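PDB 3NNB: alginate lyase from Bacteroides ovatus, which probably cleaves the polysaccharide alginate by beta-elimination, depolymerising it. Local coordinates for residues N239-P251 against M288-A302. Numbering follows the deposited sequence.
Sequences NQDLAMKTIQEFP and MCSIASTLGQDIYNA
Within the helical alginate lyase domain, helix 240-258 packs against the C-terminal part of helix 274-293 and the loop that leaves it, the axes of the short segments 10.9 Å apart at -130°. I247 fills the middle, its branched chain meeting several neighbours at once: CD1 lies 3.6 Å from L295 CD1, while CG2 reaches A292 CB, Q297 CB and I299 CD1. The small A292 lets the backbones approach here. A Schellman motif with G296 as its C-prime residue, whose positive phi suits glycine, ends the second helix and turns L295 and Q297 back toward the first.

Deeper in, the selenomethionine M288 runs over one face of the F250 ring: its CG stands 3.6 Å from the ring centroid in a CH-pi contact. M288 SE lies 4.8 Å from the F250 centroid, farther above the same face, a Met-aromatic contact. The bent chain brings M288 CE to 3.5 Å from F250 CD1. F250 CG is anti to the backbone N (chi1 -178°), which lays the ring against M288 and beside I299 CG2. A serine in place of F250 would probably strip M288 of its aromatic platform and open a gap beside I299 CG2. P251 continues the apolar strip onto I299 and A302.

At the outer margin, in the conformer described, M244 crosses Q297 at about a right angle. Q297 NE2 donates to L295 O (3.2 Å), which helps fix the amide's rotation, and Q297 OE1 accepts a straight but weak bond from Q248 NE2. The contact thus rests chiefly on apolar burial, its polar groups gathered at the margin.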
ATOM      1  N   ASN A 239      -2.069 -18.551   7.309  1.00 15.29           N
ATOM      2  CA  ASN A 239      -0.952 -19.295   6.756  1.00 17.03           C
ATOM      3  C   ASN A 239       0.342 -18.698   7.292  1.00 17.15           C
ATOM      4  O   ASN A 239       1.096 -18.037   6.569  1.00 14.62           O
ATOM      5  CB  ASN A 239      -0.991 -19.287   5.237  1.00 16.63           C
ATOM      6  CG  ASN A 239      -0.059 -20.304   4.615  1.00 23.25           C
ATOM      7  OD1 ASN A 239       0.809 -20.866   5.287  1.00 24.19           O
ATOM      8  ND2 ASN A 239      -0.217 -20.532   3.323  1.00 25.18           N
ATOM      9  N   GLN A 240       0.568 -18.916   8.581  1.00 19.25           N
ATOM     10  CA  GLN A 240       1.718 -18.303   9.262  1.00 18.82           C
ATOM     11  C   GLN A 240       3.019 -18.861   8.698  1.00 18.55           C
ATOM     12  O   GLN A 240       4.045 -18.160   8.657  1.00 16.60           O
ATOM     13  CB  GLN A 240       1.596 -18.448  10.804  1.00 18.88           C
ATOM     14  CG  GLN A 240       2.673 -17.655  11.631  1.00 22.94           C
ATOM     15  CD  GLN A 240       2.502 -17.805  13.164  1.00 21.84           C
ATOM     16  OE1 GLN A 240       2.963 -18.793  13.774  1.00 27.94           O
ATOM     17  NE2 GLN A 240       1.906 -16.801  13.786  1.00 19.23           N
ATOM     18  N   ASP A 241       3.017 -20.104   8.232  1.00 19.04           N
ATOM     19  CA  ASP A 241       4.243 -20.688   7.714  1.00 21.31           C
ATOM     20  C   ASP A 241       4.699 -20.010   6.442  1.00 20.44           C
ATOM     21  O   ASP A 241       5.886 -19.756   6.286  1.00 15.84           O
ATOM     22  CB  ASP A 241       4.122 -22.208   7.488  1.00 25.65           C
ATOM     23  CG  ASP A 241       4.053 -23.010   8.795  1.00 25.57           C
ATOM     24  OD1 ASP A 241       4.290 -22.478   9.911  1.00 30.42           O
ATOM     25  OD2 ASP A 241       3.734 -24.208   8.690  1.00 32.07           O
ATOM     26  N   LEU A 242       3.771 -19.719   5.519  1.00 17.47           N
ATOM     27  CA  LEU A 242       4.128 -19.028   4.289  1.00 14.42           C
ATOM     28  C   LEU A 242       4.643 -17.621   4.607  1.00 11.54           C
ATOM     29  O   LEU A 242       5.583 -17.154   3.970  1.00 13.34           O
ATOM     30  CB  LEU A 242       2.924 -18.906   3.334  1.00 12.81           C
ATOM     31  CG  LEU A 242       3.122 -18.172   1.998  1.00 12.54           C
ATOM     32  CD1 LEU A 242       4.284 -18.681   1.120  1.00 14.26           C
ATOM     33  CD2 LEU A 242       1.791 -18.243   1.154  1.00 13.16           C
ATOM     34  N   ALA A 243       4.008 -16.940   5.554  1.00 11.32           N
ATOM     35  CA  ALA A 243       4.456 -15.614   5.988  1.00 10.71           C
ATOM     36  C   ALA A 243       5.866 -15.687   6.552  1.00 12.76           C
ATOM     37  O   ALA A 243       6.734 -14.896   6.164  1.00 10.55           O
ATOM     38  CB  ALA A 243       3.506 -15.012   7.024  1.00  9.63           C
HETATM   39  N   MSE A 244       6.112 -16.665   7.440  1.00 13.37           N
HETATM   40  CA  MSE A 244       7.449 -16.846   8.031  0.60 14.23           C
HETATM   41  C   MSE A 244       8.533 -17.085   6.965  1.00 13.58           C
HETATM   42  O   MSE A 244       9.618 -16.470   7.020  1.00 13.14           O
HETATM   43  CB  MSE A 244       7.410 -17.991   9.069  0.60 15.43           C
HETATM   44  CG  MSE A 244       8.580 -18.041  10.015  0.60 16.99           C
HETATM   45 SE   MSE A 244       8.560 -16.571  11.280  0.45 18.58          SE
HETATM   46  CE  MSE A 244       6.990 -17.034  12.324  0.60 15.73           C
ATOM     47  N   LYS A 245       8.246 -17.947   6.007  1.00 12.89           N
ATOM     48  CA  LYS A 245       9.185 -18.250   4.938  0.50 13.71           C
ATOM     49  C   LYS A 245       9.530 -16.992   4.135  1.00 13.42           C
ATOM     50  O   LYS A 245      10.682 -16.736   3.839  1.00 12.08           O
ATOM     51  CB  LYS A 245       8.626 -19.314   4.005  0.50 16.11           C
ATOM     52  CG  LYS A 245       9.407 -19.477   2.719  0.50 23.16           C
ATOM     53  CD  LYS A 245       8.712 -20.452   1.774  0.50 29.59           C
ATOM     54  CE  LYS A 245       9.666 -20.962   0.703  0.50 32.71           C
ATOM     55  NZ  LYS A 245      10.092 -19.892  -0.248  0.50 32.55           N
ATOM     56  N   THR A 246       8.499 -16.231   3.769  1.00 12.18           N
ATOM     57  CA  THR A 246       8.662 -15.043   2.935  1.00 10.96           C
ATOM     58  C   THR A 246       9.485 -13.997   3.700  1.00 10.62           C
ATOM     59  O   THR A 246      10.365 -13.343   3.144  1.00  9.52           O
ATOM     60  CB  THR A 246       7.280 -14.508   2.497  1.00 12.62           C
ATOM     61  OG1 THR A 246       6.551 -15.573   1.888  1.00 12.24           O
ATOM     62  CG2 THR A 246       7.424 -13.341   1.485  1.00 10.42           C
ATOM     63  N   ILE A 247       9.205 -13.863   4.983  1.00  9.66           N
ATOM     64  CA  ILE A 247       9.985 -12.953   5.860  1.00 10.38           C
ATOM     65  C   ILE A 247      11.446 -13.361   5.952  1.00 10.88           C
ATOM     66  O   ILE A 247      12.358 -12.536   5.811  1.00 10.42           O
ATOM     67  CB  ILE A 247       9.356 -12.856   7.257  1.00 11.42           C
ATOM     68  CG1 ILE A 247       7.991 -12.122   7.174  1.00  9.31           C
ATOM     69  CG2 ILE A 247      10.291 -12.112   8.253  1.00 12.20           C
ATOM     70  CD1 ILE A 247       7.112 -12.216   8.429  1.00 10.49           C
ATOM     71  N   GLN A 248      11.687 -14.645   6.199  1.00 10.37           N
ATOM     72  CA  GLN A 248      13.053 -15.117   6.381  1.00 13.48           C
ATOM     73  C   GLN A 248      13.895 -14.969   5.141  1.00 11.11           C
ATOM     74  O   GLN A 248      15.079 -14.697   5.251  1.00 13.33           O
ATOM     75  CB  GLN A 248      13.040 -16.545   6.942  1.00 15.95           C
ATOM     76  CG  GLN A 248      12.591 -16.466   8.432  1.00 19.70           C
ATOM     77  CD  GLN A 248      12.293 -17.792   9.085  1.00 33.69           C
ATOM     78  OE1 GLN A 248      12.231 -18.834   8.429  1.00 35.34           O
ATOM     79  NE2 GLN A 248      12.055 -17.746  10.394  1.00 33.57           N
ATOM     80  N   GLU A 249      13.277 -15.070   3.973  1.00  9.87           N
ATOM     81  CA  GLU A 249      13.969 -14.903   2.704  1.00 10.35           C
ATOM     82  C   GLU A 249      14.121 -13.453   2.236  1.00 10.55           C
ATOM     83  O   GLU A 249      14.904 -13.159   1.311  1.00 10.60           O
ATOM     84  CB  GLU A 249      13.272 -15.722   1.627  1.00 10.79           C
ATOM     85  CG  GLU A 249      13.339 -17.193   1.913  1.00 13.55           C
ATOM     86  CD  GLU A 249      12.665 -18.047   0.848  1.00 21.91           C
ATOM     87  OE1 GLU A 249      12.086 -17.530  -0.135  1.00 23.62           O
ATOM     88  OE2 GLU A 249      12.744 -19.268   1.017  1.00 31.44           O
ATOM     89  N   PHE A 250      13.377 -12.544   2.878  1.00  9.27           N
ATOM     90  CA  PHE A 250      13.262 -11.159   2.406  1.00  7.21           C
ATOM     91  C   PHE A 250      14.593 -10.367   2.406  1.00  8.41           C
ATOM     92  O   PHE A 250      14.889  -9.683   1.429  1.00  8.85           O
ATOM     93  CB  PHE A 250      12.127 -10.470   3.179  1.00  8.20           C
ATOM     94  CG  PHE A 250      11.835  -9.045   2.801  1.00  8.07           C
ATOM     95  CD1 PHE A 250      10.913  -8.751   1.786  1.00  8.05           C
ATOM     96  CD2 PHE A 250      12.400  -8.000   3.509  1.00  9.08           C
ATOM     97  CE1 PHE A 250      10.589  -7.453   1.497  1.00  9.65           C
ATOM     98  CE2 PHE A 250      12.085  -6.707   3.209  1.00  8.81           C
ATOM     99  CZ  PHE A 250      11.144  -6.444   2.234  1.00  6.30           C
ATOM    100  N   PRO A 251      15.430 -10.513   3.432  1.00  7.18           N
ATOM    101  CA  PRO A 251      16.682  -9.712   3.374  1.00  9.55           C
ATOM    102  C   PRO A 251      17.545 -10.043   2.177  1.00 10.81           C
ATOM    103  O   PRO A 251      17.946  -9.129   1.436  1.00 10.33           O
ATOM    104  CB  PRO A 251      17.367 -10.063   4.710  1.00 11.12           C
ATOM    105  CG  PRO A 251      16.158 -10.318   5.637  1.00 10.34           C
ATOM    106  CD  PRO A 251      15.250 -11.125   4.774  1.00  9.50           C
HETATM  107  N   MSE A 288       7.122  -4.136   5.869  1.00  7.43           N
HETATM  108  CA  MSE A 288       7.610  -5.472   6.134  1.00  6.63           C
HETATM  109  C   MSE A 288       8.204  -5.540   7.535  1.00  8.07           C
HETATM  110  O   MSE A 288       8.009  -6.538   8.239  1.00 10.40           O
HETATM  111  CB  MSE A 288       8.654  -5.893   5.103  1.00  6.70           C
HETATM  112  CG  MSE A 288       9.069  -7.357   5.199  1.00  6.47           C
HETATM  113 SE   MSE A 288       7.571  -8.600   5.191  0.75  6.77          SE
HETATM  114  CE  MSE A 288       8.198  -9.703   3.798  1.00 10.53           C
ATOM    115  N   CYS A 289       8.960  -4.521   7.940  1.00  7.89           N
ATOM    116  CA  CYS A 289       9.541  -4.526   9.300  1.00  9.71           C
ATOM    117  C   CYS A 289       8.425  -4.606  10.337  1.00 10.24           C
ATOM    118  O   CYS A 289       8.553  -5.330  11.332  1.00  8.95           O
ATOM    119  CB  CYS A 289      10.343  -3.244   9.545  1.00  7.79           C
ATOM    120  SG  CYS A 289      11.879  -3.140   8.590  1.00  9.58           S
ATOM    121  N   SER A 290       7.333  -3.855  10.107  1.00  8.30           N
ATOM    122  CA  SER A 290       6.195  -3.841  11.033  1.00  8.91           C
ATOM    123  C   SER A 290       5.536  -5.217  11.107  1.00  5.89           C
ATOM    124  O   SER A 290       5.368  -5.781  12.200  1.00  8.58           O
ATOM    125  CB  SER A 290       5.178  -2.765  10.626  1.00 10.52           C
ATOM    126  OG  SER A 290       5.798  -1.485  10.674  1.00 12.48           O
ATOM    127  N   ILE A 291       5.210  -5.801   9.942  1.00  6.55           N
ATOM    128  CA  ILE A 291       4.632  -7.148   9.917  1.00  7.33           C
ATOM    129  C   ILE A 291       5.540  -8.157  10.605  1.00  8.21           C
ATOM    130  O   ILE A 291       5.095  -8.914  11.484  1.00  9.77           O
ATOM    131  CB  ILE A 291       4.376  -7.622   8.495  1.00  9.07           C
ATOM    132  CG1 ILE A 291       3.347  -6.705   7.846  1.00  7.73           C
ATOM    133  CG2 ILE A 291       3.855  -9.080   8.476  1.00 10.64           C
ATOM    134  CD1 ILE A 291       3.261  -6.912   6.304  1.00 13.04           C
ATOM    135  N   ALA A 292       6.825  -8.129  10.245  1.00  8.37           N
ATOM    136  CA  ALA A 292       7.813  -9.056  10.785  1.00  8.12           C
ATOM    137  C   ALA A 292       7.944  -8.944  12.297  1.00  8.47           C
ATOM    138  O   ALA A 292       8.123  -9.957  12.997  1.00 10.01           O
ATOM    139  CB  ALA A 292       9.149  -8.820  10.079  1.00  7.89           C
ATOM    140  N   SER A 293       7.859  -7.741  12.827  1.00  8.74           N
ATOM    141  CA  SER A 293       8.032  -7.533  14.275  1.00  9.92           C
ATOM    142  C   SER A 293       6.950  -8.272  15.050  1.00  8.81           C
ATOM    143  O   SER A 293       7.134  -8.703  16.204  1.00 10.89           O
ATOM    144  CB  SER A 293       7.987  -6.042  14.640  1.00 13.26           C
ATOM    145  OG  SER A 293       6.680  -5.513  14.498  1.00 17.72           O
ATOM    146  N   THR A 294       5.775  -8.377  14.450  1.00  9.70           N
ATOM    147  CA  THR A 294       4.663  -9.061  15.144  1.00  7.95           C
ATOM    148  C   THR A 294       4.922 -10.572  15.289  1.00 11.39           C
ATOM    149  O   THR A 294       4.284 -11.228  16.127  1.00 12.84           O
ATOM    150  CB  THR A 294       3.302  -8.812  14.469  1.00  7.89           C
ATOM    151  OG1 THR A 294       3.171  -9.541  13.245  1.00  9.63           O
ATOM    152  CG2 THR A 294       3.027  -7.311  14.285  1.00  7.76           C
ATOM    153  N   LEU A 295       5.819 -11.119  14.471  1.00 10.03           N
ATOM    154  CA  LEU A 295       6.216 -12.488  14.526  1.00  9.63           C
ATOM    155  C   LEU A 295       7.625 -12.621  15.156  1.00  9.71           C
ATOM    156  O   LEU A 295       8.204 -13.674  15.075  1.00 10.57           O
ATOM    157  CB  LEU A 295       6.222 -13.096  13.119  1.00  9.77           C
ATOM    158  CG  LEU A 295       4.922 -13.098  12.320  1.00 16.49           C
ATOM    159  CD1 LEU A 295       5.140 -13.778  10.977  1.00 20.53           C
ATOM    160  CD2 LEU A 295       3.824 -13.763  13.102  1.00 15.44           C
ATOM    161  N   GLY A 296       8.157 -11.552  15.727  1.00  8.58           N
ATOM    162  CA  GLY A 296       9.475 -11.579  16.354  1.00  9.90           C
ATOM    163  C   GLY A 296      10.658 -11.721  15.423  1.00 10.82           C
ATOM    164  O   GLY A 296      11.739 -12.137  15.835  1.00  9.77           O
ATOM    165  N   GLN A 297      10.459 -11.353  14.158  1.00 10.42           N
ATOM    166  CA  GLN A 297      11.486 -11.398  13.138  1.00  9.84           C
ATOM    167  C   GLN A 297      12.068  -9.998  12.888  1.00 10.53           C
ATOM    168  O   GLN A 297      11.344  -9.034  12.608  1.00 11.20           O
ATOM    169  CB  GLN A 297      10.941 -11.985  11.836  1.00  8.48           C
ATOM    170  CG  GLN A 297      10.221 -13.330  12.009  1.00 11.91           C
ATOM    171  CD  GLN A 297      11.140 -14.383  12.575  1.00 17.61           C
ATOM    172  OE1 GLN A 297      12.173 -14.673  11.982  1.00 16.93           O
ATOM    173  NE2 GLN A 297      10.803 -14.920  13.764  1.00 13.17           N
ATOM    174  N   ASP A 298      13.374  -9.870  13.056  1.00 11.33           N
ATOM    175  CA  ASP A 298      14.020  -8.553  12.986  1.00 10.62           C
ATOM    176  C   ASP A 298      14.502  -8.311  11.551  1.00 10.87           C
ATOM    177  O   ASP A 298      15.655  -8.534  11.231  1.00 14.09           O
ATOM    178  CB  ASP A 298      15.192  -8.494  13.952  1.00 12.74           C
ATOM    179  CG  ASP A 298      15.775  -7.094  14.067  1.00 13.68           C
ATOM    180  OD1 ASP A 298      15.404  -6.193  13.253  1.00 14.50           O
ATOM    181  OD2 ASP A 298      16.621  -6.886  14.953  1.00 18.00           O
ATOM    182  N   ILE A 299      13.600  -7.834  10.703  1.00  9.13           N
ATOM    183  CA  ILE A 299      13.961  -7.445   9.344  1.00  7.78           C
ATOM    184  C   ILE A 299      14.704  -6.094   9.372  1.00  8.17           C
ATOM    185  O   ILE A 299      15.650  -5.873   8.606  1.00  9.36           O
ATOM    186  CB  ILE A 299      12.700  -7.358   8.486  1.00  8.91           C
ATOM    187  CG1 ILE A 299      12.138  -8.763   8.240  1.00 11.29           C
ATOM    188  CG2 ILE A 299      12.933  -6.568   7.155  1.00 10.48           C
ATOM    189  CD1 ILE A 299      13.083  -9.676   7.398  1.00 11.17           C
ATOM    190  N   TYR A 300      14.302  -5.189  10.263  1.00  7.94           N
ATOM    191  CA  TYR A 300      14.866  -3.837  10.237  1.00  9.32           C
ATOM    192  C   TYR A 300      16.402  -3.840  10.308  1.00  9.75           C
ATOM    193  O   TYR A 300      17.058  -3.106   9.574  1.00  9.63           O
ATOM    194  CB  TYR A 300      14.306  -2.963  11.359  1.00  9.05           C
ATOM    195  CG  TYR A 300      14.765  -1.535  11.283  1.00  7.99           C
ATOM    196  CD1 TYR A 300      15.927  -1.125  11.895  1.00 10.18           C
ATOM    197  CD2 TYR A 300      14.031  -0.566  10.557  1.00  8.56           C
ATOM    198  CE1 TYR A 300      16.342   0.206  11.805  1.00  9.13           C
ATOM    199  CE2 TYR A 300      14.433   0.714  10.445  1.00  9.51           C
ATOM    200  CZ  TYR A 300      15.605   1.110  11.053  1.00 10.43           C
ATOM    201  OH  TYR A 300      15.994   2.410  10.956  1.00 11.39           O
ATOM    202  N   ASN A 301      16.961  -4.647  11.211  1.00 11.15           N
ATOM    203  CA  ASN A 301      18.388  -4.658  11.456  1.00 12.15           C
ATOM    204  C   ASN A 301      19.176  -5.619  10.549  1.00 11.73           C
ATOM    205  O   ASN A 301      20.400  -5.746  10.700  1.00 13.04           O
ATOM    206  CB  ASN A 301      18.630  -4.984  12.957  1.00 10.49           C
ATOM    207  CG  ASN A 301      18.155  -3.879  13.855  1.00 14.33           C
ATOM    208  OD1 ASN A 301      17.254  -4.068  14.721  1.00 18.39           O
ATOM    209  ND2 ASN A 301      18.707  -2.697  13.650  1.00  9.67           N
ATOM    210  N   ALA A 302      18.490  -6.263   9.596  1.00 11.59           N
ATOM    211  CA  ALA A 302      19.138  -7.229   8.696  1.00 10.63           C
ATOM    212  C   ALA A 302      20.182  -6.503   7.872  1.00 13.44           C
ATOM    213  O   ALA A 302      19.879  -5.514   7.222  1.00 11.64           O
ATOM    214  CB  ALA A 302      18.132  -7.942   7.784  1.00 10.39           C
TER